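Diaminopimelate decarboxylase (Psychromonas ingrahamii, PDB 4XG1) probably catalyses the pyridoxal 5'-phosphate-dependent decarboxylation of meso-diaminopimelate to L-lysine, the last step of lysine biosynthesis by this route, as a homodimer. Local coordinates at residues Y317-D329 and R358-S372. Sequence-based numbering, arbitrary orientation.
With LLP ((2S)-2-amino-6-[[3-hydroxy-2-methyl-5-(phosphonooxymethyl)pyridin-4-yl]methylideneamino]hexanoic acid), chain T.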
loop_
_atom_site.group_PDB
_atom_site.type_symbol
_atom_site.label_atom_id
_atom_site.label_comp_id
_atom_site.label_asym_id
_atom_site.label_seq_id
_atom_site.Cartn_x
_atom_site.Cartn_y
_atom_site.Cartn_z
ATOM N N TYR B 317 -2.057 -10.478 0.356
ATOM C CA TYR B 317 -2.315 -11.620 1.215
ATOM C C TYR B 317 -2.932 -12.813 0.485
ATOM O O TYR B 317 -3.259 -13.782 1.125
ATOM C CB TYR B 317 -3.280 -11.215 2.303
ATOM C CG TYR B 317 -2.931 -9.952 3.056
ATOM C CD1 TYR B 317 -1.901 -9.926 3.972
ATOM C CD2 TYR B 317 -3.695 -8.822 2.935
ATOM C CE1 TYR B 317 -1.638 -8.789 4.690
ATOM C CE2 TYR B 317 -3.425 -7.678 3.654
ATOM C CZ TYR B 317 -2.415 -7.673 4.528
ATOM O OH TYR B 317 -2.139 -6.512 5.200
ATOM N N SER B 318 -3.144 -12.716 -0.823
ATOM C CA SER B 318 -4.049 -13.662 -1.526
ATOM C C SER B 318 -5.398 -13.743 -0.852
ATOM O O SER B 318 -5.972 -14.814 -0.744
ATOM C CB SER B 318 -3.464 -15.081 -1.602
ATOM O OG SER B 318 -2.138 -15.057 -2.147
ATOM N N ALA B 319 -5.903 -12.620 -0.379
ATOM C CA ALA B 319 -7.195 -12.641 0.230
ATOM C C ALA B 319 -8.217 -12.927 -0.816
ATOM O O ALA B 319 -8.086 -12.499 -1.981
ATOM C CB ALA B 319 -7.492 -11.302 0.901
ATOM N N TRP B 320 -9.244 -13.667 -0.410
ATOM C CA TRP B 320 -10.386 -13.969 -1.269
ATOM C C TRP B 320 -11.479 -13.021 -0.881
ATOM O O TRP B 320 -11.882 -12.974 0.235
ATOM C CB TRP B 320 -10.835 -15.418 -1.092
ATOM C CG TRP B 320 -11.753 -15.926 -2.231
ATOM C CD1 TRP B 320 -11.361 -16.588 -3.369
ATOM C CD2 TRP B 320 -13.167 -15.733 -2.338
ATOM N NE1 TRP B 320 -12.450 -16.822 -4.175
ATOM C CE2 TRP B 320 -13.574 -16.318 -3.571
ATOM C CE3 TRP B 320 -14.119 -15.140 -1.518
ATOM C CZ2 TRP B 320 -14.897 -16.331 -4.009
ATOM C CZ3 TRP B 320 -15.464 -15.163 -1.938
ATOM C CH2 TRP B 320 -15.835 -15.767 -3.184
ATOM N N GLN B 321 -11.889 -12.201 -1.816
ATOM C CA GLN B 321 -12.915 -11.219 -1.606
ATOM C C GLN B 321 -14.017 -11.514 -2.645
ATOM O O GLN B 321 -13.739 -11.677 -3.839
ATOM C CB GLN B 321 -12.285 -9.850 -1.854
ATOM C CG GLN B 321 -12.524 -8.881 -0.721
ATOM C CD GLN B 321 -11.411 -8.613 0.259
ATOM O OE1 GLN B 321 -10.240 -8.893 0.087
ATOM N NE2 GLN B 321 -11.822 -8.039 1.342
ATOM N N ASN B 322 -15.243 -11.713 -2.191
ATOM C CA ASN B 322 -16.311 -12.088 -3.082
ATOM C C ASN B 322 -16.569 -10.937 -4.071
ATOM O O ASN B 322 -16.567 -9.779 -3.683
ATOM C CB ASN B 322 -17.575 -12.407 -2.274
ATOM C CG ASN B 322 -18.649 -13.114 -3.101
ATOM O OD1 ASN B 322 -18.374 -13.750 -4.111
ATOM N ND2 ASN B 322 -19.864 -13.023 -2.646
ATOM N N ILE B 323 -16.798 -11.282 -5.334
ATOM C CA ILE B 323 -17.061 -10.321 -6.390
ATOM C C ILE B 323 -18.391 -10.687 -7.062
ATOM O O ILE B 323 -18.512 -11.763 -7.649
ATOM C CB ILE B 323 -15.943 -10.314 -7.419
ATOM C CG1 ILE B 323 -14.604 -10.027 -6.724
ATOM C CG2 ILE B 323 -16.222 -9.266 -8.488
ATOM C CD1 ILE B 323 -13.383 -10.009 -7.647
ATOM N N ILE B 324 -19.370 -9.786 -6.960
ATOM C CA ILE B 324 -20.728 -10.027 -7.390
ATOM C C ILE B 324 -21.235 -8.923 -8.325
ATOM O O ILE B 324 -20.769 -7.792 -8.262
ATOM C CB ILE B 324 -21.680 -10.124 -6.192
ATOM C CG1 ILE B 324 -21.797 -8.794 -5.473
ATOM C CG2 ILE B 324 -21.197 -11.201 -5.260
ATOM C CD1 ILE B 324 -22.749 -8.833 -4.302
ATOM N N PRO B 325 -22.231 -9.247 -9.179
ATOM C CA PRO B 325 -22.712 -8.287 -10.162
ATOM C C PRO B 325 -23.644 -7.289 -9.518
ATOM O O PRO B 325 -24.183 -7.536 -8.463
ATOM C CB PRO B 325 -23.461 -9.167 -11.180
ATOM C CG PRO B 325 -23.978 -10.298 -10.374
ATOM C CD PRO B 325 -22.940 -10.542 -9.297
ATOM N N LEU B 326 -23.826 -6.160 -10.176
ATOM C CA LEU B 326 -24.695 -5.119 -9.676
ATOM C C LEU B 326 -26.170 -5.481 -9.854
ATOM O O LEU B 326 -27.034 -4.995 -9.117
ATOM C CB LEU B 326 -24.355 -3.829 -10.401
ATOM C CG LEU B 326 -24.898 -2.563 -9.773
ATOM C CD1 LEU B 326 -24.329 -2.358 -8.378
ATOM C CD2 LEU B 326 -24.571 -1.367 -10.653
ATOM N N ASN B 327 -26.450 -6.355 -10.826
ATOM C CA ASN B 327 -27.800 -6.844 -11.110
ATOM C C ASN B 327 -27.832 -8.350 -11.424
ATOM O O ASN B 327 -27.044 -8.843 -12.253
ATOM C CB ASN B 327 -28.375 -6.080 -12.307
ATOM C CG ASN B 327 -29.890 -6.158 -12.384
ATOM O OD1 ASN B 327 -30.552 -6.858 -11.596
ATOM N ND2 ASN B 327 -30.454 -5.419 -13.318
ATOM N N THR B 328 -28.761 -9.064 -10.784
ATOM C CA THR B 328 -28.965 -10.496 -11.058
ATOM C C THR B 328 -29.858 -10.759 -12.271
ATOM O O THR B 328 -29.733 -11.808 -12.908
ATOM C CB THR B 328 -29.609 -11.214 -9.871
ATOM O OG1 THR B 328 -30.638 -10.386 -9.334
ATOM C CG2 THR B 328 -28.574 -11.509 -8.802
ATOM N N ASP B 329 -30.736 -9.812 -12.596
ATOM C CA ASP B 329 -31.609 -9.955 -13.757
ATOM C C ASP B 329 -31.489 -8.756 -14.694
ATOM O O ASP B 329 -32.331 -7.852 -14.665
ATOM N N ARG B 358 -13.303 -16.518 -11.245
ATOM C CA ARG B 358 -14.694 -16.302 -10.873
ATOM C C ARG B 358 -15.641 -16.557 -12.043
ATOM O O ARG B 358 -15.424 -16.134 -13.170
ATOM C CB ARG B 358 -14.883 -14.885 -10.379
ATOM C CG ARG B 358 -13.835 -14.451 -9.371
ATOM C CD ARG B 358 -13.772 -15.405 -8.188
ATOM N NE ARG B 358 -12.767 -14.995 -7.210
ATOM C CZ ARG B 358 -12.972 -14.082 -6.267
ATOM N NH1 ARG B 358 -14.127 -13.427 -6.177
ATOM N NH2 ARG B 358 -11.996 -13.810 -5.420
ATOM N N GLN B 359 -16.699 -17.277 -11.732
ATOM C CA GLN B 359 -17.752 -17.635 -12.667
ATOM C C GLN B 359 -18.693 -16.475 -12.777
ATOM O O GLN B 359 -19.481 -16.217 -11.847
ATOM C CB GLN B 359 -18.517 -18.851 -12.133
ATOM C CG GLN B 359 -17.698 -20.127 -12.168
ATOM C CD GLN B 359 -17.927 -20.923 -13.438
ATOM O OE1 GLN B 359 -19.066 -21.293 -13.745
ATOM N NE2 GLN B 359 -16.860 -21.174 -14.193
ATOM N N LEU B 360 -18.603 -15.752 -13.896
ATOM C CA LEU B 360 -19.379 -14.511 -14.050
ATOM C C LEU B 360 -19.925 -14.305 -15.456
ATOM O O LEU B 360 -19.308 -14.686 -16.438
ATOM C CB LEU B 360 -18.525 -13.293 -13.676
ATOM C CG LEU B 360 -18.059 -13.221 -12.219
ATOM C CD1 LEU B 360 -16.901 -12.238 -12.104
ATOM C CD2 LEU B 360 -19.209 -12.852 -11.282
ATOM N N ALA B 361 -21.081 -13.670 -15.498
ATOM C CA ALA B 361 -21.765 -13.316 -16.725
ATOM C C ALA B 361 -21.630 -11.816 -16.901
ATOM O O ALA B 361 -22.353 -11.028 -16.261
ATOM C CB ALA B 361 -23.237 -13.699 -16.627
ATOM N N LEU B 362 -20.708 -11.440 -17.768
ATOM C CA LEU B 362 -20.274 -10.060 -17.881
ATOM C C LEU B 362 -20.361 -9.491 -19.296
ATOM O O LEU B 362 -19.998 -10.150 -20.272
ATOM C CB LEU B 362 -18.796 -9.963 -17.477
ATOM C CG LEU B 362 -18.366 -10.414 -16.089
ATOM C CD1 LEU B 362 -16.871 -10.183 -15.924
ATOM C CD2 LEU B 362 -19.150 -9.697 -15.023
ATOM N N ALA B 363 -20.812 -8.250 -19.402
ATOM C CA ALA B 363 -20.543 -7.453 -20.608
ATOM C C ALA B 363 -19.686 -6.252 -20.217
ATOM O O ALA B 363 -19.821 -5.720 -19.104
ATOM C CB ALA B 363 -21.838 -6.973 -21.229
ATOM N N GLU B 364 -18.849 -5.829 -21.156
ATOM C CA GLU B 364 -18.080 -4.618 -21.021
ATOM C C GLU B 364 -19.034 -3.511 -20.659
ATOM O O GLU B 364 -20.162 -3.481 -21.146
ATOM C CB GLU B 364 -17.317 -4.304 -22.293
ATOM C CG GLU B 364 -16.367 -5.427 -22.681
ATOM C CD GLU B 364 -15.414 -5.037 -23.771
ATOM O OE1 GLU B 364 -15.690 -4.042 -24.472
ATOM O OE2 GLU B 364 -14.377 -5.712 -23.952
ATOM N N GLY B 365 -18.626 -2.674 -19.694
ATOM C CA GLY B 365 -19.454 -1.589 -19.188
ATOM C C GLY B 365 -20.187 -1.909 -17.939
ATOM O O GLY B 365 -20.672 -1.020 -17.261
ATOM N N ASP B 366 -20.277 -3.180 -17.596
ATOM C CA ASP B 366 -20.955 -3.583 -16.343
ATOM C C ASP B 366 -20.197 -3.128 -15.082
ATOM O O ASP B 366 -18.968 -3.065 -15.076
ATOM C CB ASP B 366 -21.081 -5.114 -16.286
ATOM C CG ASP B 366 -22.197 -5.656 -17.158
ATOM O OD1 ASP B 366 -23.168 -4.906 -17.415
ATOM O OD2 ASP B 366 -22.103 -6.852 -17.592
ATOM N N TYR B 367 -20.946 -2.928 -14.010
ATOM C CA TYR B 367 -20.398 -2.657 -12.708
ATOM C C TYR B 367 -20.312 -3.928 -11.847
ATOM O O TYR B 367 -21.251 -4.709 -11.787
ATOM C CB TYR B 367 -21.271 -1.651 -11.980
ATOM C CG TYR B 367 -21.176 -0.280 -12.538
ATOM C CD1 TYR B 367 -19.973 0.404 -12.526
ATOM C CD2 TYR B 367 -22.282 0.361 -13.052
ATOM C CE1 TYR B 367 -19.865 1.689 -13.034
ATOM C CE2 TYR B 367 -22.189 1.643 -13.564
ATOM C CZ TYR B 367 -20.965 2.302 -13.555
ATOM O OH TYR B 367 -20.849 3.576 -14.053
ATOM N N LEU B 368 -19.181 -4.127 -11.172
ATOM C CA LEU B 368 -19.013 -5.206 -10.198
ATOM C C LEU B 368 -18.769 -4.654 -8.814
ATOM O O LEU B 368 -18.304 -3.553 -8.646
ATOM C CB LEU B 368 -17.848 -6.081 -10.573
ATOM C CG LEU B 368 -17.985 -6.836 -11.880
ATOM C CD1 LEU B 368 -16.714 -7.566 -12.231
ATOM C CD2 LEU B 368 -19.121 -7.821 -11.725
ATOM N N VAL B 369 -19.129 -5.441 -7.824
ATOM C CA VAL B 369 -19.073 -5.038 -6.428
ATOM C C VAL B 369 -18.157 -6.052 -5.767
ATOM O O VAL B 369 -18.370 -7.257 -5.882
ATOM C CB VAL B 369 -20.469 -5.079 -5.795
ATOM C CG1 VAL B 369 -20.406 -5.052 -4.291
ATOM C CG2 VAL B 369 -21.305 -3.926 -6.304
ATOM N N ILE B 370 -17.135 -5.550 -5.080
ATOM C CA ILE B 370 -16.198 -6.384 -4.335
ATOM C C ILE B 370 -16.621 -6.244 -2.916
ATOM O O ILE B 370 -16.642 -5.127 -2.377
ATOM C CB ILE B 370 -14.777 -5.867 -4.502
ATOM C CG1 ILE B 370 -14.483 -5.821 -5.990
ATOM C CG2 ILE B 370 -13.773 -6.767 -3.821
ATOM C CD1 ILE B 370 -13.379 -4.873 -6.330
ATOM N N ARG B 371 -16.975 -7.370 -2.310
ATOM C CA ARG B 371 -17.504 -7.318 -0.971
ATOM C C ARG B 371 -16.414 -7.360 0.080
ATOM O O ARG B 371 -15.298 -7.776 -0.194
ATOM C CB ARG B 371 -18.488 -8.440 -0.759
ATOM C CG ARG B 371 -19.792 -8.228 -1.508
ATOM C CD ARG B 371 -20.914 -9.177 -1.073
ATOM N NE ARG B 371 -20.815 -9.562 0.339
ATOM C CZ ARG B 371 -21.322 -8.891 1.382
ATOM N NH1 ARG B 371 -22.004 -7.754 1.209
ATOM N NH2 ARG B 371 -21.110 -9.362 2.623
ATOM N N SER B 372 -16.751 -6.910 1.274
ATOM C CA SER B 372 -15.929 -7.088 2.449
ATOM C C SER B 372 -14.688 -6.257 2.400
ATOM O O SER B 372 -13.598 -6.711 2.777
ATOM C CB SER B 372 -15.541 -8.561 2.632
ATOM O OG SER B 372 -16.652 -9.411 2.424
HETATM N N1 LLP T . -5.279 -3.946 18.094
HETATM C C2 LLP T . -4.005 -4.045 17.695
HETATM C "C2'" LLP T . -2.902 -3.751 18.679
HETATM C C3 LLP T . -3.746 -4.416 16.291
HETATM O O3 LLP T . -2.476 -4.558 15.846
HETATM C C4 LLP T . -4.877 -4.686 15.397
HETATM C "C4'" LLP T . -4.716 -5.102 13.969
HETATM C C5 LLP T . -6.236 -4.544 15.957
HETATM C C6 LLP T . -6.352 -4.160 17.286
HETATM C "C5'" LLP T . -7.480 -4.769 15.143
HETATM O OP4 LLP T . -7.571 -6.043 14.640
HETATM P P LLP T . -8.830 -6.577 13.805
HETATM O OP1 LLP T . -9.079 -5.482 12.778
HETATM O OP2 LLP T . -8.475 -7.994 13.294
HETATM O OP3 LLP T . -9.967 -6.870 14.802
HETATM N N LLP T . -3.879 -5.398 6.868
HETATM C CA LLP T . -4.381 -6.726 7.410
HETATM C CB LLP T . -4.976 -6.564 8.804
HETATM C CG LLP T . -4.054 -6.870 9.969
HETATM C CD LLP T . -4.080 -5.789 11.026
HETATM C CE LLP T . -3.305 -6.247 12.275
HETATM N NZ LLP T . -3.383 -5.411 13.491
HETATM C C LLP T . -5.493 -7.222 6.517
HETATM O O LLP T . -5.925 -6.546 5.600
HETATM O OXT LLP T . -6.023 -8.309 6.676
HETATM O O HOH W 1 -16.336 -11.173 0.765
HETATM O O HOH W 2 -16.581 -13.695 -8.175
#
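Ile324 and Val369 form the hydrogen-bonded pair of a short antiparallel strand pairing, 323-325 against 367-371, in the beta domain that accompanies the TIM barrel of this fold-type III decarboxylase. It illustrates how one arginine, Arg358 of strand 353-361, can hold the loop leading into strand 323-325. Arg358, its chain bent at chi2 (-55°), lays its guanidinium flat on one face of the Trp320 indole, the planes 17° apart and CZ 3.9 Å from the five-membered ring's centroid, an off-centre cation-pi stack. The same group spends its edge on Gln321 O, gripped end-on by NH1 at 2.9 Å and NH2 at 3.2 Å, while Ile323 CG1 packs 3.5 Å from Arg358 NH1. A leucine in place of Arg358 would probably leave Gln321 O without these two donors and the indole free to shift. On the Val369 face, Ile324 CD1 lies 3.7 Å from CD of Arg371, whose guanidinium forms a salt bridge with Asp2; past the strand end, Leu326 CD2 rests 3.6 Å from Tyr367 CB, the two side chains running side by side. Beyond Gln321 the chain leads back to Tyr317, whose hydroxyl meets the LLP amino group and Glu349 of the second subunit. A water bridges Ile323 O, at 2.8 Å, to Arg358 NH1.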